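Local structure of branched-chain alpha-ketoacid decarboxylase (Lactococcus lactis, 2VBF) at residues Y82-K87 with I419-W424; V233-E238 with I259-F264; G265-D270 with N415-G420; Q391-I396 with K442-L447. The protein probably decarboxylates branched-chain and aromatic alpha-keto acids to aldehydes, with thiamine diphosphate and a magnesium ion as cofactors. All coordinates share one frame; numbering follows the deposited sequence. Where two conformers were deposited one is given.

Interaction 1: residues Y82-K87 with I419-W424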
loop_
_atom_site.group_PDB
_atom_site.type_symbol
_atom_site.label_atom_id
_atom_site.label_comp_id
_atom_site.label_asym_id
_atom_site.label_seq_id
_atom_site.Cartn_x
_atom_site.Cartn_y
_atom_site.Cartn_z
ATOM N N TYR A 82 7.516 15.305 4.435
ATOM C CA TYR A 82 7.134 16.626 4.934
ATOM C C TYR A 82 7.550 16.782 6.395
ATOM O O TYR A 82 8.086 17.826 6.775
ATOM C CB TYR A 82 5.633 16.788 4.781
ATOM C CG TYR A 82 5.030 18.146 5.095
ATOM C CD1 TYR A 82 4.773 19.065 4.088
ATOM C CD2 TYR A 82 4.634 18.469 6.385
ATOM C CE1 TYR A 82 4.163 20.297 4.358
ATOM C CE2 TYR A 82 4.032 19.695 6.671
ATOM C CZ TYR A 82 3.795 20.608 5.653
ATOM O OH TYR A 82 3.172 21.832 5.939
ATOM N N ALA A 83 7.338 15.736 7.198
ATOM C CA ALA A 83 7.692 15.771 8.622
ATOM C C ALA A 83 9.194 15.935 8.820
ATOM O O ALA A 83 9.629 16.652 9.722
ATOM C CB ALA A 83 7.192 14.518 9.343
ATOM N N ARG A 84 9.988 15.266 7.986
ATOM C CA ARG A 84 11.438 15.386 8.069
ATOM C C ARG A 84 11.934 16.832 7.927
ATOM O O ARG A 84 12.977 17.173 8.466
ATOM C CB ARG A 84 12.122 14.488 7.048
ATOM C CG ARG A 84 11.999 13.036 7.436
ATOM C CD ARG A 84 12.514 12.125 6.345
ATOM N NE ARG A 84 12.316 10.709 6.657
ATOM C CZ ARG A 84 13.280 9.804 6.764
ATOM N NH1 ARG A 84 14.545 10.146 6.689
ATOM N NH2 ARG A 84 12.964 8.534 6.976
ATOM N N THR A 85 11.186 17.654 7.197
ATOM C CA THR A 85 11.581 19.021 6.912
ATOM C C THR A 85 10.798 20.061 7.722
ATOM O O THR A 85 11.403 20.990 8.287
ATOM C CB THR A 85 11.485 19.272 5.401
ATOM O OG1 THR A 85 12.549 18.552 4.766
ATOM C CG2 THR A 85 11.629 20.757 5.063
ATOM N N LYS A 86 9.478 19.887 7.784
ATOM C CA LYS A 86 8.572 20.783 8.530
ATOM C C LYS A 86 8.590 20.505 10.032
ATOM O O LYS A 86 8.256 21.393 10.832
ATOM C CB LYS A 86 7.137 20.652 7.998
ATOM C CG LYS A 86 6.263 21.903 8.189
ATOM C CD LYS A 86 6.515 22.908 7.063
ATOM C CE LYS A 86 5.615 24.123 7.154
ATOM N NZ LYS A 86 5.983 25.113 6.123
ATOM N N LYS A 87 8.967 19.273 10.403
ATOM C CA LYS A 87 9.092 18.813 11.801
ATOM C C LYS A 87 7.730 18.480 12.453
ATOM O O LYS A 87 7.626 18.250 13.666
ATOM C CB LYS A 87 9.953 19.789 12.640
ATOM C CG LYS A 87 11.315 20.121 12.000
ATOM C CD LYS A 87 12.136 18.867 11.683
ATOM C CE LYS A 87 13.465 19.201 11.025
ATOM N NZ LYS A 87 14.270 17.986 10.812
ATOM N N ILE A 419 17.691 13.178 2.783
ATOM C CA ILE A 419 16.647 12.266 3.193
ATOM C C ILE A 419 16.945 10.880 2.592
ATOM O O ILE A 419 17.063 10.720 1.376
ATOM C CB ILE A 419 15.261 12.742 2.783
ATOM C CG1 ILE A 419 14.889 14.010 3.555
ATOM C CG2 ILE A 419 14.241 11.602 3.016
ATOM C CD1 ILE A 419 13.525 14.611 3.164
ATOM N N GLY A 420 17.126 9.916 3.484
ATOM C CA GLY A 420 17.256 8.504 3.149
ATOM C C GLY A 420 16.610 7.705 4.276
ATOM O O GLY A 420 16.443 8.203 5.389
ATOM N N GLN A 421 16.249 6.461 3.986
ATOM C CA GLN A 421 15.447 5.650 4.906
ATOM C C GLN A 421 16.122 4.292 5.112
ATOM O O GLN A 421 15.565 3.260 4.764
ATOM C CB GLN A 421 14.042 5.491 4.325
ATOM C CG GLN A 421 12.974 5.028 5.299
ATOM C CD GLN A 421 11.697 4.603 4.605
ATOM O OE1 GLN A 421 11.735 3.938 3.558
ATOM N NE2 GLN A 421 10.557 4.978 5.175
ATOM N N PRO A 422 17.336 4.284 5.683
ATOM C CA PRO A 422 18.102 3.026 5.754
ATOM C C PRO A 422 17.615 1.965 6.737
ATOM O O PRO A 422 17.960 0.789 6.569
ATOM C CB PRO A 422 19.499 3.498 6.161
ATOM C CG PRO A 422 19.268 4.777 6.895
ATOM C CD PRO A 422 18.092 5.417 6.244
ATOM N N LEU A 423 16.873 2.362 7.770
ATOM C CA LEU A 423 16.318 1.383 8.712
ATOM C C LEU A 423 15.064 0.715 8.119
ATOM O O LEU A 423 15.017 -0.505 7.943
ATOM C CB LEU A 423 15.989 2.025 10.069
ATOM C CG LEU A 423 15.205 1.115 11.026
ATOM C CD1 LEU A 423 15.944 -0.231 11.268
ATOM C CD2 LEU A 423 14.915 1.828 12.355
ATOM N N TRP A 424 14.036 1.505 7.825
ATOM C CA TRP A 424 12.808 0.919 7.316
ATOM C C TRP A 424 13.023 0.421 5.884
ATOM O O TRP A 424 12.687 -0.719 5.568
ATOM C CB TRP A 424 11.616 1.865 7.442
ATOM C CG TRP A 424 10.292 1.176 7.213
ATOM C CD1 TRP A 424 9.347 1.514 6.285
ATOM C CD2 TRP A 424 9.779 0.019 7.900
ATOM N NE1 TRP A 424 8.269 0.659 6.365
ATOM C CE2 TRP A 424 8.509 -0.270 7.346
ATOM C CE3 TRP A 424 10.258 -0.778 8.951
ATOM C CZ2 TRP A 424 7.725 -1.341 7.794
ATOM C CZ3 TRP A 424 9.481 -1.829 9.398
ATOM C CH2 TRP A 424 8.242 -2.115 8.811
HETATM O O HOH W 1 10.573 6.896 7.432
#
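R84 lays its aliphatic stem against I419 and carries its charged end on to G420 and Q421. The contact joins the last turn of helix 72-86, in the N-terminal thiamine-diphosphate-binding domain, to the loop that follows strand 417-419 in the C-terminal one, and so illustrates how a single long side chain can bridge two alpha/beta domains. The tight part is apolar. With CG anti to the carbonyl carbon (chi1 -72°) and the chain extended from there to NE, R84 puts its CD 3.8 Å from I419 CG2, while R84 CB lies 4.1 Å from I419 CD1. Beside it the packing is looser: T85 OG1 approaches I419 CD1 only to 4.4 Å, and this hydroxyl finds its polar partner in S437. Farther out the guanidinium meets the loop obliquely. R84 NH1 donates to G420 O over 3.0 Å, a bent bond (136° at the hydrogen) whose donor stands 41° out of the carbonyl plane. R84 NH2 passes 3.9 Å from Q421 CG, the two side chains crossing at about a right angle. Firmer anchors for the charge are the salt bridges of NE to D80 and of NH2 to E112, which probably fix the rotation of the group. Q421 OE1 is in turn held by S426 N, next to the cofactor-binding G425. At the looser, hydrated end a water in the guanidinium plane joins the two segments, accepting from R84 NH2 at 2.9 Å and from Q421 NE2 at 3.0 Å.

Interaction 2: residues V233-E238 with I259-F264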
loop_
_atom_site.group_PDB
_atom_site.type_symbol
_atom_site.label_atom_id
_atom_site.label_comp_id
_atom_site.label_asym_id
_atom_site.label_seq_id
_atom_site.Cartn_x
_atom_site.Cartn_y
_atom_site.Cartn_z
ATOM N N VAL A 233 31.880 13.471 18.371
ATOM C CA VAL A 233 30.429 13.482 18.487
ATOM C C VAL A 233 29.871 12.661 17.331
ATOM O O VAL A 233 30.347 12.768 16.201
ATOM C CB VAL A 233 29.867 14.912 18.417
ATOM C CG1 VAL A 233 28.332 14.909 18.595
ATOM C CG2 VAL A 233 30.528 15.788 19.465
ATOM N N ILE A 234 28.889 11.812 17.613
ATOM C CA ILE A 234 28.170 11.115 16.556
ATOM C C ILE A 234 26.698 11.536 16.660
ATOM O O ILE A 234 26.059 11.310 17.692
ATOM C CB ILE A 234 28.305 9.565 16.655
ATOM C CG1 ILE A 234 29.771 9.146 16.829
ATOM C CG2 ILE A 234 27.663 8.897 15.424
ATOM C CD1 ILE A 234 29.980 7.634 16.917
ATOM N N ALA A 235 26.172 12.180 15.615
ATOM C CA ALA A 235 24.771 12.616 15.590
ATOM C C ALA A 235 23.954 11.667 14.709
ATOM O O ALA A 235 24.452 11.164 13.701
ATOM C CB ALA A 235 24.651 14.043 15.097
ATOM N N GLY A 236 22.705 11.422 15.102
ATOM C CA GLY A 236 21.839 10.491 14.394
ATOM C C GLY A 236 20.445 11.022 14.124
ATOM O O GLY A 236 20.164 12.213 14.302
ATOM N N HIS A 237 19.571 10.105 13.706
ATOM C CA HIS A 237 18.289 10.466 13.139
ATOM C C HIS A 237 17.374 11.136 14.151
ATOM O O HIS A 237 16.530 11.914 13.759
ATOM C CB HIS A 237 17.590 9.246 12.519
ATOM C CG HIS A 237 17.106 8.250 13.525
ATOM N ND1 HIS A 237 17.962 7.416 14.209
ATOM C CD2 HIS A 237 15.860 7.966 13.975
ATOM C CE1 HIS A 237 17.264 6.650 15.024
ATOM N NE2 HIS A 237 15.984 6.964 14.904
ATOM N N GLU A 238 17.528 10.843 15.439
ATOM C CA GLU A 238 16.615 11.422 16.432
ATOM C C GLU A 238 16.831 12.936 16.578
ATOM O O GLU A 238 15.923 13.662 16.992
ATOM C CB GLU A 238 16.699 10.680 17.771
ATOM C CG GLU A 238 16.361 9.195 17.657
ATOM C CD GLU A 238 16.370 8.452 18.987
ATOM O OE1 GLU A 238 17.066 8.888 19.932
ATOM O OE2 GLU A 238 15.652 7.435 19.087
ATOM N N ILE A 259 33.034 15.755 14.501
ATOM C CA ILE A 259 31.704 15.148 14.402
ATOM C C ILE A 259 31.542 14.297 13.145
ATOM O O ILE A 259 32.042 14.626 12.064
ATOM C CB ILE A 259 30.561 16.214 14.475
ATOM C CG1 ILE A 259 29.172 15.540 14.440
ATOM C CG2 ILE A 259 30.681 17.234 13.338
ATOM C CD1 ILE A 259 28.061 16.368 15.036
ATOM N N THR A 260 30.839 13.187 13.335
ATOM C CA THR A 260 30.449 12.293 12.265
ATOM C C THR A 260 28.958 11.980 12.437
ATOM O O THR A 260 28.380 12.259 13.486
ATOM C CB THR A 260 31.325 11.007 12.285
ATOM O OG1 THR A 260 31.015 10.182 11.158
ATOM C CG2 THR A 260 31.171 10.220 13.590
ATOM N N THR A 261 28.336 11.471 11.379
ATOM C CA THR A 261 27.015 10.859 11.463
ATOM C C THR A 261 27.072 9.503 10.778
ATOM O O THR A 261 27.972 9.221 9.977
ATOM C CB THR A 261 25.893 11.717 10.800
ATOM O OG1 THR A 261 25.968 11.609 9.371
ATOM C CG2 THR A 261 26.003 13.187 11.208
ATOM N N LEU A 262 26.107 8.654 11.098
ATOM C CA LEU A 262 25.867 7.455 10.293
ATOM C C LEU A 262 25.127 7.906 9.035
ATOM O O LEU A 262 24.724 9.073 8.914
ATOM C CB LEU A 262 25.016 6.441 11.068
ATOM C CG LEU A 262 25.463 6.042 12.476
ATOM C CD1 LEU A 262 24.539 4.951 13.002
ATOM C CD2 LEU A 262 26.906 5.587 12.498
ATOM N N ASN A 263 24.894 6.987 8.105
ATOM C CA ASN A 263 24.013 7.302 6.980
ATOM C C ASN A 263 22.527 7.328 7.411
ATOM O O ASN A 263 21.681 7.842 6.678
ATOM C CB ASN A 263 24.274 6.379 5.782
ATOM C CG ASN A 263 23.976 4.914 6.069
ATOM O OD1 ASN A 263 23.055 4.583 6.823
ATOM N ND2 ASN A 263 24.746 4.030 5.445
ATOM N N PHE A 264 22.249 6.791 8.603
ATOM C CA PHE A 264 20.935 6.847 9.262
ATOM C C PHE A 264 21.008 8.073 10.165
ATOM O O PHE A 264 21.597 8.027 11.240
ATOM C CB PHE A 264 20.722 5.574 10.082
ATOM C CG PHE A 264 19.375 5.443 10.769
ATOM C CD1 PHE A 264 18.239 6.120 10.337
ATOM C CD2 PHE A 264 19.252 4.550 11.826
ATOM C CE1 PHE A 264 17.001 5.919 10.981
ATOM C CE2 PHE A 264 18.039 4.344 12.477
ATOM C CZ PHE A 264 16.912 5.034 12.061
HETATM O O HOH W 2 23.969 9.002 12.664
HETATM O O HOH W 3 20.841 7.194 13.886
#
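I259 CD1 sits beside V233 CG1 at 3.9 Å and beside A235 CB at 4.1 Å, forming the apolar centre on one face of the central domain's sheet. On the other face I234 CG1 and T260 CG2 lie side by side, 3.7 Å apart. Between these layers runs the parallel pairing of strands 231-235 and 259-261, neighbours in a beta-alpha-beta crossover whose connection includes helix 245-255. T260 N donates to V233 O at 2.9 Å and A235 N to T260 O at 3.1 Å, both nearly straight. Past the strand ends an offset stack takes over: the H237 and F264 rings are 3.9 Å apart between centroids, their planes at 9°. H237 CG lies between its own backbone N and carbonyl carbon (chi1 70°), which brings the imidazole over F264 CZ, while E238 CG lies over the opposite face, toward the rim. Placing an alanine at H237 would probably leave F264 without its stacking partner and open a gap beside its ring. At the polar edge a water in the imidazole plane lies 2.9 Å from H237 ND1 and donates to F264 O. Packing thus gives way to aromatic overlap, and water serves the carbonyl beyond the strand ladder.

Interaction 3: residues G265-D270 with N415-G420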
loop_
_atom_site.group_PDB
_atom_site.type_symbol
_atom_site.label_atom_id
_atom_site.label_comp_id
_atom_site.label_asym_id
_atom_site.label_seq_id
_atom_site.Cartn_x
_atom_site.Cartn_y
_atom_site.Cartn_z
ATOM N N GLY A 265 20.425 9.163 9.689
ATOM C CA GLY A 265 20.591 10.462 10.299
ATOM C C GLY A 265 21.550 11.380 9.559
ATOM O O GLY A 265 21.957 12.394 10.113
ATOM N N LYS A 266 21.891 11.066 8.303
ATOM C CA LYS A 266 22.734 11.956 7.514
ATOM C C LYS A 266 22.070 13.333 7.421
ATOM O O LYS A 266 20.878 13.423 7.151
ATOM C CB LYS A 266 22.978 11.392 6.116
ATOM C CG LYS A 266 23.886 12.257 5.246
ATOM C CD LYS A 266 24.239 11.566 3.935
ATOM C CE LYS A 266 25.036 12.473 3.022
ATOM N NZ LYS A 266 26.482 12.592 3.436
ATOM N N SER A 267 22.870 14.371 7.662
ATOM C CA SER A 267 22.454 15.782 7.741
ATOM C C SER A 267 21.848 16.161 9.102
ATOM O O SER A 267 21.277 17.246 9.240
ATOM C CB SER A 267 21.560 16.235 6.559
ATOM O OG SER A 267 20.193 15.872 6.694
ATOM N N ALA A 268 22.021 15.291 10.104
ATOM C CA ALA A 268 21.731 15.638 11.505
ATOM C C ALA A 268 22.567 16.845 11.959
ATOM O O ALA A 268 22.238 17.499 12.935
ATOM C CB ALA A 268 21.997 14.456 12.417
ATOM N N VAL A 269 23.676 17.075 11.269
ATOM C CA VAL A 269 24.467 18.297 11.388
ATOM C C VAL A 269 24.809 18.788 9.989
ATOM O O VAL A 269 24.738 18.023 9.031
ATOM C CB VAL A 269 25.760 18.071 12.185
ATOM C CG1 VAL A 269 25.413 17.590 13.594
ATOM C CG2 VAL A 269 26.711 17.120 11.444
ATOM N N ASP A 270 25.200 20.049 9.882
ATOM C CA ASP A 270 25.633 20.632 8.614
ATOM C C ASP A 270 26.999 20.064 8.250
ATOM O O ASP A 270 27.957 20.205 9.013
ATOM C CB ASP A 270 25.722 22.158 8.741
ATOM C CG ASP A 270 25.822 22.852 7.394
ATOM O OD1 ASP A 270 26.724 22.513 6.605
ATOM O OD2 ASP A 270 24.976 23.734 7.132
ATOM N N ASN A 415 24.017 24.452 4.673
ATOM C CA ASN A 415 22.552 24.467 4.774
ATOM C C ASN A 415 21.845 23.449 3.870
ATOM O O ASN A 415 20.668 23.602 3.530
ATOM C CB ASN A 415 22.003 25.875 4.517
ATOM C CG ASN A 415 20.566 26.029 4.963
ATOM O OD1 ASN A 415 20.191 25.641 6.067
ATOM N ND2 ASN A 415 19.740 26.581 4.087
ATOM N N SER A 416 22.562 22.398 3.507
ATOM C CA SER A 416 21.981 21.336 2.708
ATOM C C SER A 416 21.583 20.153 3.577
ATOM O O SER A 416 22.168 19.904 4.646
ATOM C CB SER A 416 22.941 20.921 1.599
ATOM O OG SER A 416 22.988 21.928 0.601
ATOM N N ARG A 417 20.575 19.422 3.106
ATOM C CA ARG A 417 20.022 18.311 3.853
ATOM C C ARG A 417 19.952 17.048 3.009
ATOM O O ARG A 417 20.157 17.086 1.799
ATOM C CB ARG A 417 18.665 18.703 4.382
ATOM C CG ARG A 417 18.798 19.855 5.348
ATOM C CD ARG A 417 17.567 20.048 6.158
ATOM N NE ARG A 417 16.493 20.709 5.416
ATOM C CZ ARG A 417 16.461 22.008 5.109
ATOM N NH1 ARG A 417 17.475 22.807 5.427
ATOM N NH2 ARG A 417 15.414 22.507 4.455
ATOM N N PHE A 418 19.679 15.944 3.690
ATOM C CA PHE A 418 19.606 14.623 3.082
ATOM C C PHE A 418 18.384 13.909 3.650
ATOM O O PHE A 418 18.075 14.023 4.845
ATOM C CB PHE A 418 20.880 13.859 3.419
ATOM C CG PHE A 418 21.039 12.562 2.689
ATOM C CD1 PHE A 418 21.739 12.506 1.494
ATOM C CD2 PHE A 418 20.517 11.380 3.216
ATOM C CE1 PHE A 418 21.914 11.289 0.824
ATOM C CE2 PHE A 418 20.687 10.176 2.554
ATOM C CZ PHE A 418 21.387 10.132 1.355
ATOM N N ILE A 419 17.691 13.178 2.783
ATOM C CA ILE A 419 16.647 12.266 3.193
ATOM C C ILE A 419 16.945 10.880 2.592
ATOM O O ILE A 419 17.063 10.720 1.376
ATOM C CB ILE A 419 15.261 12.742 2.783
ATOM C CG1 ILE A 419 14.889 14.010 3.555
ATOM C CG2 ILE A 419 14.241 11.602 3.016
ATOM C CD1 ILE A 419 13.525 14.611 3.164
ATOM N N GLY A 420 17.126 9.916 3.484
ATOM C CA GLY A 420 17.256 8.504 3.149
ATOM C C GLY A 420 16.610 7.705 4.276
ATOM O O GLY A 420 16.443 8.203 5.389
HETATM O O HOH W 4 18.923 9.037 7.359
HETATM O O HOH W 5 18.702 11.599 6.507
#
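The F418 ring carries the extended K266 chain across one face, with K266 CD 3.6 Å from its centroid and only 13° off the normal, a CH-pi contact; a water lies in plane at its edge. K266 belongs to a type II beta turn, G265 to A268, of the central domain, and F418 to 417-419, an outermost strand of the C-terminal domain's parallel sheet, so a turn of one domain docks on the sheet edge of another. K266 has CG anti to the backbone N (chi1 -178°) and bends only at its last torsion, where NZ leaves the ring for E271 and the carbonyls of S408 and I410; its cation-pi attraction to F418 is at most weak. F418 also packs against I396 and A398 of the neighbouring strand. With a serine replacing F418, the K266 methylenes would probably lose the surface they lie on, leaving a gap between turn and strand. S267 OG works both ways, donating to K266 O at 2.6 Å, on a lone pair, and accepting from F418 N at 3.0 Å. D270, whose OD1 is held by S272, turns its OD2 to the backbone: N415 N reaches D270 OD2 on the syn side at 2.7 Å.

Interaction 4: residues Q391-I396 with K442-L447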
loop_
_atom_site.group_PDB
_atom_site.type_symbol
_atom_site.label_atom_id
_atom_site.label_comp_id
_atom_site.label_asym_id
_atom_site.label_seq_id
_atom_site.Cartn_x
_atom_site.Cartn_y
_atom_site.Cartn_z
ATOM N N GLN A 391 24.678 22.134 -4.719
ATOM C CA GLN A 391 24.864 23.475 -4.174
ATOM C C GLN A 391 24.417 23.569 -2.713
ATOM O O GLN A 391 23.844 22.631 -2.151
ATOM C CB GLN A 391 24.050 24.477 -5.011
ATOM C CG GLN A 391 24.474 24.543 -6.475
ATOM C CD GLN A 391 23.543 25.379 -7.346
ATOM O OE1 GLN A 391 22.590 25.996 -6.867
ATOM N NE2 GLN A 391 23.830 25.405 -8.647
ATOM N N SER A 392 24.697 24.713 -2.100
ATOM C CA SER A 392 24.143 25.038 -0.787
ATOM C C SER A 392 22.616 25.169 -0.852
ATOM O O SER A 392 22.043 25.395 -1.930
ATOM C CB SER A 392 24.743 26.348 -0.279
ATOM O OG SER A 392 24.437 27.408 -1.167
ATOM N N ASN A 393 21.965 25.042 0.304
ATOM C CA ASN A 393 20.507 25.127 0.433
ATOM C C ASN A 393 19.760 24.174 -0.511
ATOM O O ASN A 393 18.765 24.549 -1.131
ATOM C CB ASN A 393 20.017 26.576 0.233
ATOM C CG ASN A 393 18.572 26.809 0.754
ATOM O OD1 ASN A 393 18.118 26.193 1.734
ATOM N ND2 ASN A 393 17.861 27.722 0.101
ATOM N N GLU A 394 20.260 22.953 -0.632
ATOM C CA GLU A 394 19.553 21.885 -1.359
ATOM C C GLU A 394 19.247 20.729 -0.434
ATOM O O GLU A 394 19.880 20.579 0.609
ATOM C CB GLU A 394 20.400 21.346 -2.508
ATOM C CG GLU A 394 20.610 22.320 -3.633
ATOM C CD GLU A 394 21.428 21.733 -4.773
ATOM O OE1 GLU A 394 22.288 20.853 -4.542
ATOM O OE2 GLU A 394 21.226 22.167 -5.901
ATOM N N THR A 395 18.272 19.916 -0.834
ATOM C CA THR A 395 17.958 18.678 -0.133
ATOM C C THR A 395 18.154 17.529 -1.123
ATOM O O THR A 395 17.540 17.528 -2.203
ATOM C CB THR A 395 16.524 18.688 0.456
ATOM O OG1 THR A 395 16.396 19.766 1.397
ATOM C CG2 THR A 395 16.224 17.369 1.181
ATOM N N ILE A 396 19.037 16.595 -0.767
ATOM C CA ILE A 396 19.276 15.382 -1.560
ATOM C C ILE A 396 18.429 14.256 -0.984
ATOM O O ILE A 396 18.491 13.974 0.212
ATOM C CB ILE A 396 20.763 14.973 -1.581
ATOM C CG1 ILE A 396 21.586 15.974 -2.416
ATOM C CG2 ILE A 396 20.922 13.563 -2.155
ATOM C CD1 ILE A 396 23.044 15.545 -2.666
ATOM N N LYS A 442 9.895 25.198 0.358
ATOM C CA LYS A 442 9.974 25.542 -1.057
ATOM C C LYS A 442 11.231 26.345 -1.404
ATOM O O LYS A 442 11.533 26.532 -2.577
ATOM C CB LYS A 442 8.711 26.284 -1.510
ATOM C CG LYS A 442 8.590 27.700 -1.003
ATOM N N GLU A 443 11.973 26.787 -0.392
ATOM C CA GLU A 443 13.240 27.488 -0.598
ATOM C C GLU A 443 14.454 26.561 -0.699
ATOM O O GLU A 443 15.558 27.020 -1.019
ATOM C CB GLU A 443 13.478 28.521 0.513
ATOM C CG GLU A 443 12.304 29.476 0.771
ATOM C CD GLU A 443 11.935 30.327 -0.430
ATOM O OE1 GLU A 443 12.795 30.553 -1.309
ATOM O OE2 GLU A 443 10.775 30.785 -0.492
ATOM N N SER A 444 14.267 25.266 -0.429
ATOM C CA SER A 444 15.361 24.296 -0.502
ATOM C C SER A 444 15.112 23.417 -1.718
ATOM O O SER A 444 14.151 22.659 -1.728
ATOM C CB SER A 444 15.446 23.443 0.770
ATOM O OG SER A 444 16.478 22.476 0.652
ATOM N N ARG A 445 15.958 23.548 -2.742
ATOM C CA ARG A 445 15.791 22.799 -3.996
ATOM C C ARG A 445 16.072 21.328 -3.734
ATOM O O ARG A 445 17.167 20.968 -3.325
ATOM C CB ARG A 445 16.725 23.305 -5.107
ATOM C CG ARG A 445 16.414 22.761 -6.530
ATOM C CD ARG A 445 15.517 23.716 -7.277
ATOM N NE ARG A 445 14.927 23.198 -8.515
ATOM C CZ ARG A 445 15.332 23.498 -9.751
ATOM N NH1 ARG A 445 16.397 24.269 -9.957
ATOM N NH2 ARG A 445 14.676 23.010 -10.798
ATOM N N HIS A 446 15.079 20.494 -4.016
ATOM C CA HIS A 446 15.201 19.056 -3.851
ATOM C C HIS A 446 15.715 18.364 -5.101
ATOM O O HIS A 446 15.200 18.585 -6.213
ATOM C CB HIS A 446 13.872 18.456 -3.408
ATOM C CG HIS A 446 13.557 18.727 -1.972
ATOM N ND1 HIS A 446 13.534 20.008 -1.450
ATOM C CD2 HIS A 446 13.256 17.894 -0.946
ATOM C CE1 HIS A 446 13.227 19.945 -0.163
ATOM N NE2 HIS A 446 13.070 18.673 0.171
ATOM N N LEU A 447 16.728 17.536 -4.887
ATOM C CA LEU A 447 17.301 16.662 -5.887
ATOM C C LEU A 447 17.011 15.223 -5.460
ATOM O O LEU A 447 17.467 14.787 -4.402
ATOM C CB LEU A 447 18.810 16.883 -5.980
ATOM C CG LEU A 447 19.275 18.120 -6.770
ATOM C CD1 LEU A 447 18.871 19.430 -6.101
ATOM C CD2 LEU A 447 20.768 18.056 -6.959
HETATM O O HOH W 6 18.242 23.481 2.475
HETATM O O HOH W 7 17.633 26.086 -3.115
#
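T395 O accepts from L447 N of strand 445-451 at 2.8 Å in a nearly straight bond (170° at the hydrogen), and H446 CA adds a CA-H...O contact at 3.2 Å. Strands 394-398 and 445-451 are parallel neighbours within the sheet of the C-terminal thiamine-diphosphate-binding domain, and T395 N completes the pairing by donating to R445 O at 2.9 Å. Where the strands begin, the ladder frays: the bond from R445 N to N393 O is weak, and a water spans the opening, donating to N393 O and E443 O and accepting from R445 N. On one face H446 has CG anti to the carbonyl carbon (chi1 -75°), which carries the imidazole toward T395, and T395 CB makes a CH-pi contact 3.5 Å from the H446 ring centroid. H446 ND1 donates to S444 O at 2.7 Å and NE2 meets S437 of helix 430-440. Beside it S444 OG lies 2.8 Å from T395 OG1 and donates to a second water, which in turn donates to N393 OD1. On the other face L447 CD1 rests 3.6 Å from E394 OE2. The two faces therefore differ: one is a hydroxyl-imidazole cluster whose bonds at ND1 and NE2 probably fix the turn of the ring against T395, the other a leucine methyl set against a carboxylate with one oxygen, OE2, bonded to Q536 of helix 525-537.

In the fold
From the N terminus the chain first offers 82-87, whose partner arrives only at 419-424, so interaction 1 closes a very long loop between the two cofactor-binding domains. Interaction 2 (233-238 with 259-264) is nested within that loop, closing a short crossover of the central domain. Directly after it 265-270 opens interaction 3, which ties the central domain to the C-terminal one, closes at 415-420 and shares I419 and G420 with interaction 1. Before either closes, 391-396 has begun interaction 4; its partner 442-447 comes after both, so it crosses them. Strand 417-419 runs alongside 394-398, which links interactions 3 and 4 in one sheet, while F264 packs on P422 and L423 between interactions 2 and 1.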